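Long-range contacts in hypothetical protein (Pseudomonas aeruginosa, PDB 2H9F), which probably isomerises methylaconitate, as a member of the PrpF family of methylaconitate isomerases: residues 300-306 / 347-353; 208-212 / 223-229; 46-50 / 60-64; 15-19 / 165-169. All coordinates share one frame; numbering follows the deposited sequence. Where two conformers were deposited one is given.

Interaction 1. Residues 300-306 / 347-353. With SO4 (sulfate ion), chain G.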
loop_
_atom_site.group_PDB
_atom_site.type_symbol
_atom_site.label_atom_id
_atom_site.label_comp_id
_atom_site.label_asym_id
_atom_site.label_seq_id
_atom_site.Cartn_x
_atom_site.Cartn_y
_atom_site.Cartn_z
ATOM N N ASP A 300 24.656 -1.203 -28.534
ATOM C CA ASP A 300 23.676 -0.441 -27.824
ATOM C C ASP A 300 24.195 0.056 -26.489
ATOM O O ASP A 300 23.534 0.824 -25.848
ATOM C CB ASP A 300 22.461 -1.311 -27.519
ATOM C CG ASP A 300 21.675 -1.715 -28.761
ATOM O OD1 ASP A 300 21.851 -1.096 -29.840
ATOM O OD2 ASP A 300 20.842 -2.648 -28.592
ATOM N N ILE A 301 25.327 -0.462 -26.029
ATOM C CA ILE A 301 25.836 -0.127 -24.708
ATOM C C ILE A 301 27.293 0.289 -24.811
ATOM O O ILE A 301 27.961 -0.027 -25.781
ATOM C CB ILE A 301 25.694 -1.306 -23.691
ATOM C CG1 ILE A 301 26.242 -2.625 -24.262
ATOM C CG2 ILE A 301 24.217 -1.496 -23.249
ATOM C CD1 ILE A 301 26.493 -3.688 -23.214
ATOM N N ASP A 302 27.772 0.971 -23.778
ATOM C CA ASP A 302 29.155 1.398 -23.680
ATOM C C ASP A 302 30.010 0.423 -22.875
ATOM O O ASP A 302 31.215 0.342 -23.083
ATOM C CB ASP A 302 29.218 2.787 -23.052
ATOM C CG ASP A 302 28.565 3.863 -23.911
ATOM O OD1 ASP A 302 29.071 4.147 -25.033
ATOM O OD2 ASP A 302 27.543 4.449 -23.480
ATOM N N LEU A 303 29.407 -0.301 -21.929
ATOM C CA LEU A 303 30.123 -1.287 -21.158
ATOM C C LEU A 303 29.134 -2.207 -20.445
ATOM O O LEU A 303 27.931 -1.965 -20.439
ATOM C CB LEU A 303 30.982 -0.614 -20.115
ATOM C CG LEU A 303 30.296 0.092 -18.951
ATOM C CD1 LEU A 303 31.336 0.335 -17.868
ATOM C CD2 LEU A 303 29.548 1.399 -19.358
ATOM N N LEU A 304 29.664 -3.263 -19.850
ATOM C CA LEU A 304 28.872 -4.175 -19.026
ATOM C C LEU A 304 29.304 -3.928 -17.603
ATOM O O LEU A 304 30.478 -3.744 -17.371
ATOM C CB LEU A 304 29.209 -5.614 -19.340
ATOM C CG LEU A 304 28.820 -6.111 -20.758
ATOM C CD1 LEU A 304 29.672 -7.341 -21.125
ATOM C CD2 LEU A 304 27.336 -6.389 -20.761
ATOM N N VAL A 305 28.358 -4.001 -16.688
ATOM C CA VAL A 305 28.652 -3.959 -15.258
ATOM C C VAL A 305 27.758 -4.997 -14.552
ATOM O O VAL A 305 26.589 -5.183 -14.897
ATOM C CB VAL A 305 28.432 -2.593 -14.644
ATOM C CG1 VAL A 305 28.948 -2.576 -13.159
ATOM C CG2 VAL A 305 29.145 -1.498 -15.444
ATOM N N ARG A 306 28.359 -5.705 -13.599
ATOM C CA ARG A 306 27.649 -6.640 -12.736
ATOM C C ARG A 306 28.056 -6.324 -11.299
ATOM O O ARG A 306 29.248 -6.217 -11.006
ATOM C CB ARG A 306 28.054 -8.065 -13.097
ATOM C CG ARG A 306 27.687 -8.550 -14.543
ATOM C CD ARG A 306 26.197 -8.713 -14.661
ATOM N NE ARG A 306 25.734 -9.214 -15.949
ATOM C CZ ARG A 306 25.420 -8.470 -17.009
ATOM N NH1 ARG A 306 25.616 -7.162 -17.030
ATOM N NH2 ARG A 306 24.946 -9.069 -18.092
ATOM N N ALA A 347 28.692 10.593 -20.086
ATOM C CA ALA A 347 27.455 9.814 -19.989
ATOM C C ALA A 347 27.780 8.450 -20.566
ATOM O O ALA A 347 28.408 8.377 -21.614
ATOM C CB ALA A 347 26.343 10.449 -20.810
ATOM N N VAL A 348 27.325 7.388 -19.907
ATOM C CA VAL A 348 27.473 6.038 -20.417
ATOM C C VAL A 348 26.193 5.250 -20.226
ATOM O O VAL A 348 25.488 5.443 -19.243
ATOM C CB VAL A 348 28.614 5.257 -19.683
ATOM C CG1 VAL A 348 30.032 5.806 -20.082
ATOM C CG2 VAL A 348 28.369 5.245 -18.222
ATOM N N ARG A 349 25.901 4.358 -21.180
ATOM C CA ARG A 349 24.849 3.356 -21.030
ATOM C C ARG A 349 25.505 1.996 -20.760
ATOM O O ARG A 349 26.216 1.460 -21.606
ATOM C CB ARG A 349 23.985 3.289 -22.293
ATOM C CG ARG A 349 22.825 2.317 -22.173
ATOM C CD ARG A 349 21.941 2.329 -23.392
ATOM N NE ARG A 349 21.190 3.569 -23.481
ATOM C CZ ARG A 349 20.099 3.846 -22.750
ATOM N NH1 ARG A 349 19.619 2.970 -21.863
ATOM N NH2 ARG A 349 19.498 5.027 -22.888
ATOM N N PHE A 350 25.263 1.434 -19.585
ATOM C CA PHE A 350 25.786 0.111 -19.228
ATOM C C PHE A 350 24.706 -0.981 -19.258
ATOM O O PHE A 350 23.498 -0.720 -19.057
ATOM C CB PHE A 350 26.526 0.121 -17.880
ATOM C CG PHE A 350 25.670 0.414 -16.702
ATOM C CD1 PHE A 350 25.480 1.722 -16.265
ATOM C CD2 PHE A 350 25.114 -0.620 -15.964
ATOM C CE1 PHE A 350 24.685 2.011 -15.153
ATOM C CE2 PHE A 350 24.331 -0.349 -14.837
ATOM C CZ PHE A 350 24.122 0.988 -14.433
ATOM N N GLY A 351 25.172 -2.191 -19.552
ATOM C CA GLY A 351 24.327 -3.359 -19.639
ATOM C C GLY A 351 24.416 -4.054 -18.307
ATOM O O GLY A 351 25.502 -4.397 -17.892
ATOM N N HIS A 352 23.277 -4.260 -17.641
ATOM C CA HIS A 352 23.241 -5.027 -16.391
ATOM C C HIS A 352 22.413 -6.279 -16.670
ATOM O O HIS A 352 21.975 -6.442 -17.781
ATOM C CB HIS A 352 22.710 -4.177 -15.242
ATOM C CG HIS A 352 21.339 -3.625 -15.460
ATOM N ND1 HIS A 352 20.221 -4.425 -15.568
ATOM C CD2 HIS A 352 20.910 -2.347 -15.609
ATOM C CE1 HIS A 352 19.162 -3.657 -15.772
ATOM N NE2 HIS A 352 19.548 -2.393 -15.781
ATOM N N PRO A 353 22.240 -7.194 -15.687
ATOM C CA PRO A 353 21.552 -8.452 -15.999
ATOM C C PRO A 353 20.173 -8.355 -16.640
ATOM O O PRO A 353 19.796 -9.245 -17.411
ATOM C CB PRO A 353 21.457 -9.141 -14.633
ATOM C CG PRO A 353 22.627 -8.635 -13.909
ATOM C CD PRO A 353 22.709 -7.194 -14.295
HETATM S S SO4 G . 21.974 6.294 -25.617
HETATM O O1 SO4 G . 23.129 5.625 -25.000
HETATM O O2 SO4 G . 21.572 7.476 -24.840
HETATM O O3 SO4 G . 22.359 6.701 -26.967
HETATM O O4 SO4 G . 20.845 5.373 -25.751
#
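D302 pairs with R349 through both backbone and side chain, an addition to an otherwise ordinary parallel strand pair. D302 N donates to R349 O at 2.7 Å. In return the D302 carboxylate takes the place of a backbone carbonyl: R349 N gives its hydrogen to D302 OD2 at 2.8 Å, on the anti lone pair. Both bonds are nearly straight. Strands 303-306 and 347-352 then run parallel, with G351 N bonded to L303 O and V305 N to G351 O. L304 CD2 lies against G351 O, and I301 CD1 against G351 N and CA. This is a buried part of the PrpF fold, where strand 303-309 sits between strands 278-283 and 347-352. On one face L303 CD2 packs on F350 CB at 3.6 Å and V305 CG2 meets the same atom, while I325 of helix 319-330 touches V305 and F350. R306 bends at chi2 (-70°), and one face of its guanidinium lies over P353 N. Its NH1 bonds V305 O and, weakly, G351 O; E235 O and T234 O take NE and NH2. R349 NE bonds O4 of a sulfate, probably from the crystallisation liquor, at 2.9 Å, and R349 NH1 bonds T356 OG1.

Interaction 2. Residues 208-212 / 223-229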
loop_
_atom_site.group_PDB
_atom_site.type_symbol
_atom_site.label_atom_id
_atom_site.label_comp_id
_atom_site.label_asym_id
_atom_site.label_seq_id
_atom_site.Cartn_x
_atom_site.Cartn_y
_atom_site.Cartn_z
ATOM N N GLY A 208 44.229 -14.014 -5.545
ATOM C CA GLY A 208 45.021 -13.370 -6.603
ATOM C C GLY A 208 45.334 -11.905 -6.352
ATOM O O GLY A 208 44.998 -11.350 -5.303
ATOM N N THR A 209 46.003 -11.290 -7.316
ATOM C CA THR A 209 46.245 -9.856 -7.284
ATOM C C THR A 209 45.606 -9.281 -8.541
ATOM O O THR A 209 45.868 -9.733 -9.647
ATOM C CB THR A 209 47.735 -9.525 -7.163
ATOM O OG1 THR A 209 48.188 -9.974 -5.887
ATOM C CG2 THR A 209 47.977 -8.029 -7.262
ATOM N N PHE A 210 44.720 -8.317 -8.355
ATOM C CA PHE A 210 43.845 -7.885 -9.428
ATOM C C PHE A 210 43.885 -6.380 -9.578
ATOM O O PHE A 210 43.984 -5.683 -8.601
ATOM C CB PHE A 210 42.419 -8.296 -9.103
ATOM C CG PHE A 210 42.224 -9.781 -8.972
ATOM C CD1 PHE A 210 42.570 -10.634 -10.005
ATOM C CD2 PHE A 210 41.693 -10.328 -7.813
ATOM C CE1 PHE A 210 42.389 -12.012 -9.882
ATOM C CE2 PHE A 210 41.512 -11.709 -7.687
ATOM C CZ PHE A 210 41.848 -12.545 -8.724
ATOM N N LYS A 211 43.751 -5.878 -10.801
ATOM C CA LYS A 211 43.536 -4.458 -10.991
ATOM C C LYS A 211 42.202 -4.081 -10.358
ATOM O O LYS A 211 41.229 -4.825 -10.413
ATOM C CB LYS A 211 43.536 -4.089 -12.466
ATOM C CG LYS A 211 44.860 -4.313 -13.211
ATOM C CD LYS A 211 45.989 -3.498 -12.625
ATOM C CE LYS A 211 47.313 -3.761 -13.335
ATOM N NZ LYS A 211 48.473 -3.102 -12.637
ATOM N N ALA A 212 42.153 -2.938 -9.703
ATOM C CA ALA A 212 40.903 -2.517 -9.107
ATOM C C ALA A 212 40.810 -0.997 -9.016
ATOM O O ALA A 212 41.788 -0.350 -8.723
ATOM C CB ALA A 212 40.735 -3.169 -7.723
ATOM N N PHE A 223 35.723 -1.865 -7.856
ATOM C CA PHE A 223 35.527 -2.342 -9.236
ATOM C C PHE A 223 36.697 -3.176 -9.735
ATOM O O PHE A 223 37.822 -2.749 -9.637
ATOM C CB PHE A 223 35.377 -1.175 -10.262
ATOM C CG PHE A 223 34.069 -0.411 -10.186
ATOM C CD1 PHE A 223 32.922 -0.920 -10.747
ATOM C CD2 PHE A 223 34.004 0.828 -9.557
ATOM C CE1 PHE A 223 31.733 -0.191 -10.711
ATOM C CE2 PHE A 223 32.816 1.547 -9.507
ATOM C CZ PHE A 223 31.683 1.026 -10.084
ATOM N N VAL A 224 36.410 -4.279 -10.434
ATOM C CA VAL A 224 37.452 -5.096 -11.039
ATOM C C VAL A 224 37.059 -5.472 -12.447
ATOM O O VAL A 224 35.926 -5.337 -12.780
ATOM C CB VAL A 224 37.725 -6.366 -10.198
ATOM C CG1 VAL A 224 38.270 -5.959 -8.787
ATOM C CG2 VAL A 224 36.482 -7.230 -10.058
ATOM N N ASN A 225 38.022 -5.908 -13.252
ATOM C CA ASN A 225 37.781 -6.344 -14.602
ATOM C C ASN A 225 37.298 -7.766 -14.583
ATOM O O ASN A 225 38.000 -8.665 -14.083
ATOM C CB ASN A 225 39.082 -6.262 -15.414
ATOM C CG ASN A 225 39.440 -4.830 -15.822
ATOM O OD1 ASN A 225 38.551 -4.016 -16.115
ATOM N ND2 ASN A 225 40.741 -4.522 -15.842
ATOM N N ALA A 226 36.121 -7.967 -15.156
ATOM C CA ALA A 226 35.550 -9.291 -15.391
ATOM C C ALA A 226 36.587 -10.312 -15.831
ATOM O O ALA A 226 36.722 -11.386 -15.223
ATOM C CB ALA A 226 34.446 -9.206 -16.398
ATOM N N GLU A 227 37.330 -9.987 -16.878
ATOM C CA GLU A 227 38.232 -10.971 -17.478
ATOM C C GLU A 227 39.267 -11.455 -16.462
ATOM O O GLU A 227 39.528 -12.649 -16.336
ATOM C CB GLU A 227 38.951 -10.400 -18.696
ATOM C CG GLU A 227 39.694 -11.477 -19.524
ATOM C CD GLU A 227 40.511 -10.903 -20.715
ATOM O OE1 GLU A 227 40.028 -9.963 -21.414
ATOM O OE2 GLU A 227 41.640 -11.417 -20.958
ATOM N N GLU A 228 39.839 -10.516 -15.719
ATOM C CA GLU A 228 40.909 -10.863 -14.825
ATOM C C GLU A 228 40.439 -11.808 -13.715
ATOM O O GLU A 228 41.184 -12.675 -13.285
ATOM C CB GLU A 228 41.562 -9.611 -14.240
ATOM C CG GLU A 228 42.945 -9.896 -13.670
ATOM C CD GLU A 228 43.661 -8.679 -13.112
ATOM O OE1 GLU A 228 43.134 -7.538 -13.237
ATOM O OE2 GLU A 228 44.768 -8.889 -12.558
ATOM N N ILE A 229 39.220 -11.639 -13.242
ATOM C CA ILE A 229 38.747 -12.453 -12.133
ATOM C C ILE A 229 37.990 -13.675 -12.621
ATOM O O ILE A 229 37.386 -14.379 -11.824
ATOM C CB ILE A 229 37.856 -11.663 -11.164
ATOM C CG1 ILE A 229 36.571 -11.200 -11.857
ATOM C CG2 ILE A 229 38.645 -10.494 -10.553
ATOM C CD1 ILE A 229 35.528 -10.751 -10.881
HETATM O O HOH W 1 40.741 -6.509 -12.179
#
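The beta hairpin of strands 208-216 and 220-225 is tied here to the turn that follows its second strand. E228 reaches back from that turn to the first strand. Its CG lies anti to the backbone N (chi1 -161°) and the chain stays extended beyond it, which carries the carboxylate to the backbone of K211. K211 N donates to E228 OE1 at 3.0 Å. The donor comes on the syn side of the carboxylate, 33° out of its plane. A water donates to E228 OE1 at 2.8 Å and to K211 O, and accepts from N225 N. OE1 therefore receives two hydrogens, and the water bridges the two strands where they diverge. The amine of K211 turns elsewhere, to a salt bridge with D201.

F210 packs beside this polar link. I229 CG2 sits almost straight above the ring centre of F210, 3.9 Å from the centroid, in a CH-pi contact. G208 backs the opposite face. E228 CD lies at the ring edge, and its carboxylate plane is nearly perpendicular to the ring. Closer to the hairpin's turn, A212 CB meets V224 CG1 at 3.9 Å, and A212 CA makes a CA-H...O contact with F223 O. F250 of helix 244-260 touches I229. In this protein the segment after the second strand thus folds back on the first through E228, across the beta hairpin 208-216/220-225.

Interaction 3. Residues 46-50 / 60-64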
loop_
_atom_site.group_PDB
_atom_site.type_symbol
_atom_site.label_atom_id
_atom_site.label_comp_id
_atom_site.label_asym_id
_atom_site.label_seq_id
_atom_site.Cartn_x
_atom_site.Cartn_y
_atom_site.Cartn_z
HETATM N N MSE A 46 1.017 13.793 8.844
HETATM C CA MSE A 46 0.689 12.521 9.528
HETATM C C MSE A 46 -0.741 12.150 9.175
HETATM O O MSE A 46 -1.069 11.032 8.635
HETATM C CB MSE A 46 0.890 12.692 11.086
HETATM C CG MSE A 46 2.276 12.610 11.531
HETATM SE SE MSE A 46 2.188 12.880 13.425
HETATM C CE MSE A 46 3.744 14.067 13.850
ATOM N N ARG A 47 -1.636 13.117 9.268
ATOM C CA ARG A 47 -3.054 12.789 9.108
ATOM C C ARG A 47 -3.402 12.534 7.631
ATOM O O ARG A 47 -4.198 11.619 7.301
ATOM C CB ARG A 47 -3.913 13.882 9.781
ATOM C CG ARG A 47 -5.382 13.494 10.024
ATOM C CD ARG A 47 -5.640 12.512 11.205
ATOM N NE ARG A 47 -6.748 11.694 10.742
ATOM C CZ ARG A 47 -7.974 11.587 11.254
ATOM N NH1 ARG A 47 -8.365 12.136 12.413
ATOM N NH2 ARG A 47 -8.822 10.821 10.573
ATOM N N VAL A 48 -2.776 13.294 6.731
ATOM C CA VAL A 48 -3.019 13.056 5.272
ATOM C C VAL A 48 -2.617 11.658 4.906
ATOM O O VAL A 48 -3.308 10.951 4.103
ATOM C CB VAL A 48 -2.236 14.105 4.415
ATOM C CG1 VAL A 48 -2.074 13.686 2.976
ATOM C CG2 VAL A 48 -2.950 15.463 4.514
ATOM N N ILE A 49 -1.444 11.276 5.399
ATOM C CA ILE A 49 -0.874 9.949 5.166
ATOM C C ILE A 49 -1.600 8.785 5.838
ATOM O O ILE A 49 -1.754 7.699 5.221
ATOM C CB ILE A 49 0.628 9.903 5.493
ATOM C CG1 ILE A 49 1.398 10.699 4.419
ATOM C CG2 ILE A 49 1.153 8.468 5.547
ATOM C CD1 ILE A 49 1.144 10.242 2.970
ATOM N N GLY A 50 -2.147 9.057 7.010
ATOM C CA GLY A 50 -2.924 8.079 7.770
ATOM C C GLY A 50 -2.141 7.494 8.937
ATOM O O GLY A 50 -2.432 6.368 9.374
ATOM N N ASP A 60 -6.642 4.392 6.420
ATOM C CA ASP A 60 -7.339 5.637 6.669
ATOM C C ASP A 60 -6.497 6.854 6.286
ATOM O O ASP A 60 -6.478 7.842 6.982
ATOM C CB ASP A 60 -7.726 5.702 8.130
ATOM C CG ASP A 60 -8.907 6.625 8.399
ATOM O OD1 ASP A 60 -9.654 7.018 7.487
ATOM O OD2 ASP A 60 -9.110 6.970 9.549
ATOM N N GLY A 61 -5.813 6.749 5.155
ATOM C CA GLY A 61 -5.091 7.866 4.617
ATOM C C GLY A 61 -4.497 7.608 3.275
ATOM O O GLY A 61 -4.840 6.612 2.568
HETATM N N MSE A 62 -3.677 8.573 2.844
HETATM C CA MSE A 62 -3.170 8.555 1.466
HETATM C C MSE A 62 -1.959 7.617 1.347
HETATM O O MSE A 62 -1.576 7.211 0.233
HETATM C CB MSE A 62 -2.816 9.964 0.972
HETATM C CG MSE A 62 -4.047 10.937 0.881
HETATM SE SE MSE A 62 -5.257 10.107 -0.485
HETATM C CE MSE A 62 -4.034 9.939 -1.990
ATOM N N GLY A 63 -1.370 7.263 2.493
ATOM C CA GLY A 63 -0.218 6.377 2.534
ATOM C C GLY A 63 -0.510 5.000 1.955
ATOM O O GLY A 63 -1.670 4.588 1.757
ATOM N N GLY A 64 0.561 4.283 1.641
ATOM C CA GLY A 64 0.444 2.891 1.194
ATOM C C GLY A 64 1.178 1.937 2.130
ATOM O O GLY A 64 1.460 0.820 1.761
HETATM O O HOH W 2 -4.429 4.651 8.449
#
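The last turn of helix 39-49 presents two successive carbonyls to the backbone of the 60-64 loop: M62 N donates to V48 O at 2.7 Å and G63 N to I49 O at 2.8 Å. G50 turns the chain out of the helix with positive phi (103°). Its CA comes within 3.8 Å of G61 CA, and the two backbones meet directly at these glycines. A water extends the link, donating to G50 O and accepting from D60 N.

The side chains pack around these bonds. V48 CG1 meets CG of the selenomethionine M62 at 4.0 Å, and the two side chains cross at a slant. M62 CG also lies against V48 O. I49 lays CG2 and CD1 along G63; its CD1 is 3.9 Å from G63 N. V23 of strand 20-26 touches both V48 and M62.

In one of its two deposited conformers R47 bends at chi2 and chi3, which brings NH2 to a long and doubtful salt bridge with D60 OD2, at 4.0 Å. The stronger partners of D60 are in the second subunit: D60 OD1 makes salt bridges with R16 and R382 there. In the same conformer of R47, F170 of that subunit makes a cation-pi contact with it. The contact thus lies at the dimer interface, and its helix ends in a Schellman motif with G50 as the C-prime residue.

Interaction 4. Residues 15-19 / 165-169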
loop_
_atom_site.group_PDB
_atom_site.type_symbol
_atom_site.label_atom_id
_atom_site.label_comp_id
_atom_site.label_asym_id
_atom_site.label_seq_id
_atom_site.Cartn_x
_atom_site.Cartn_y
_atom_site.Cartn_z
ATOM N N LEU A 15 1.275 12.210 -6.910
ATOM C CA LEU A 15 2.146 11.881 -8.050
ATOM C C LEU A 15 3.004 10.683 -7.717
ATOM O O LEU A 15 3.452 10.500 -6.563
ATOM C CB LEU A 15 3.182 12.980 -8.330
ATOM C CG LEU A 15 2.801 14.328 -8.910
ATOM C CD1 LEU A 15 2.762 15.332 -7.830
ATOM C CD2 LEU A 15 3.828 14.739 -10.005
ATOM N N ARG A 16 3.324 9.945 -8.768
ATOM C CA ARG A 16 4.460 9.048 -8.776
ATOM C C ARG A 16 5.669 9.801 -9.257
ATOM O O ARG A 16 5.643 10.407 -10.326
ATOM C CB ARG A 16 4.277 7.894 -9.736
ATOM C CG ARG A 16 5.498 6.990 -9.731
ATOM C CD ARG A 16 5.449 5.853 -10.727
ATOM N NE ARG A 16 5.291 6.257 -12.135
ATOM C CZ ARG A 16 6.262 6.768 -12.889
ATOM N NH1 ARG A 16 7.455 7.023 -12.380
ATOM N NH2 ARG A 16 6.005 7.062 -14.145
ATOM N N GLY A 17 6.721 9.751 -8.460
ATOM C CA GLY A 17 8.021 10.350 -8.810
ATOM C C GLY A 17 9.038 9.247 -8.706
ATOM O O GLY A 17 9.320 8.731 -7.614
ATOM N N GLY A 18 9.572 8.858 -9.841
ATOM C CA GLY A 18 10.447 7.708 -9.884
ATOM C C GLY A 18 9.727 6.490 -9.335
ATOM O O GLY A 18 8.672 6.140 -9.825
ATOM N N THR A 19 10.310 5.842 -8.319
ATOM C CA THR A 19 9.758 4.586 -7.783
ATOM C C THR A 19 9.081 4.808 -6.409
ATOM O O THR A 19 8.931 3.852 -5.639
ATOM C CB THR A 19 10.857 3.497 -7.667
ATOM O OG1 THR A 19 11.926 4.030 -6.881
ATOM C CG2 THR A 19 11.395 3.087 -9.020
ATOM N N LEU A 165 11.644 2.621 -16.505
ATOM C CA LEU A 165 12.440 2.729 -15.310
ATOM C C LEU A 165 12.158 1.478 -14.480
ATOM O O LEU A 165 11.000 1.150 -14.241
ATOM C CB LEU A 165 12.051 3.987 -14.548
ATOM C CG LEU A 165 12.876 4.335 -13.305
ATOM C CD1 LEU A 165 14.314 4.638 -13.692
ATOM C CD2 LEU A 165 12.190 5.496 -12.618
ATOM N N ASP A 166 13.211 0.778 -14.059
ATOM C CA ASP A 166 13.070 -0.359 -13.171
ATOM C C ASP A 166 12.241 0.015 -11.938
ATOM O O ASP A 166 12.459 1.051 -11.306
ATOM C CB ASP A 166 14.446 -0.932 -12.778
ATOM C CG ASP A 166 14.353 -2.237 -11.932
ATOM O OD1 ASP A 166 13.836 -3.261 -12.424
ATOM O OD2 ASP A 166 14.841 -2.236 -10.778
ATOM N N GLY A 167 11.278 -0.841 -11.620
ATOM C CA GLY A 167 10.337 -0.588 -10.505
ATOM C C GLY A 167 9.113 0.234 -10.848
ATOM O O GLY A 167 8.239 0.405 -10.003
ATOM N N VAL A 168 9.058 0.769 -12.073
ATOM C CA VAL A 168 7.862 1.465 -12.605
ATOM C C VAL A 168 7.206 0.606 -13.644
ATOM O O VAL A 168 7.747 0.310 -14.689
ATOM C CB VAL A 168 8.230 2.813 -13.211
ATOM C CG1 VAL A 168 7.010 3.537 -13.801
ATOM C CG2 VAL A 168 8.903 3.662 -12.135
ATOM N N THR A 169 5.984 0.232 -13.333
ATOM C CA THR A 169 5.256 -0.734 -14.077
ATOM C C THR A 169 5.109 -0.301 -15.529
ATOM O O THR A 169 5.315 -1.082 -16.428
ATOM C CB THR A 169 3.846 -0.885 -13.392
ATOM O OG1 THR A 169 3.998 -0.982 -11.960
ATOM C CG2 THR A 169 3.109 -2.063 -13.965
#
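R16 keeps chi1 and chi2 extended (179° and -176°) and then bends at chi3 (58°), which lays its guanidinium flat against V168. V168 CG1 stands over the centre of one face, 3.4 Å from R16 CZ. V168 CG2 lies beside it, against R16 NH1 and 3.4 Å from G18 O. That oxygen also accepts from R16 NH1 at 3.0 Å. The bond lies on a lone pair of G18 O and close to the guanidinium plane. It helps fix the rotation of the group under the valine.

T19 places OG1 between its backbone N and carbonyl carbon. Its methyl is left facing the loop: T19 CG2 lies 3.2 Å from D166 O and 4.0 Å from V168 CG2. L165 CD2 rests against G18 CA at 3.9 Å. The 165-169 loop holds its own shape through V168 N to L165 O.

The strongest partner of R16 is D60 OD1 of the second subunit, and R16 NH1 also bonds S380 OG of its own chain. G167 N donates to Y55 OH of the second subunit. The valine-covered arginine thus belongs to the dimer interface, where the end of strand 7-17 meets a type II beta turn, L165 to V168.

Interactions 1 and 2 lie on the same side of the chain's centre, with centres about 18 Å apart. Strand 278-283 joins them, pairing with 303-309 of the first and 220-225 of the second. Interaction 1 is the buried one, made largely of backbone bonds; interaction 2 is partly exposed and relies on a carboxylate and a water. Interactions 3 and 4 both touch the second subunit. Interaction 3 is buried and built on helix-end carbonyls, whereas interaction 4 is partly buried and is van der Waals contact between its segments. They meet across the dimer: D60 of 46-50/60-64 pairs with R16 of 15-19/165-169 in the other copy. Within one chain, 46-50/60-64 is nested inside the loop that 15-19/165-169 closes.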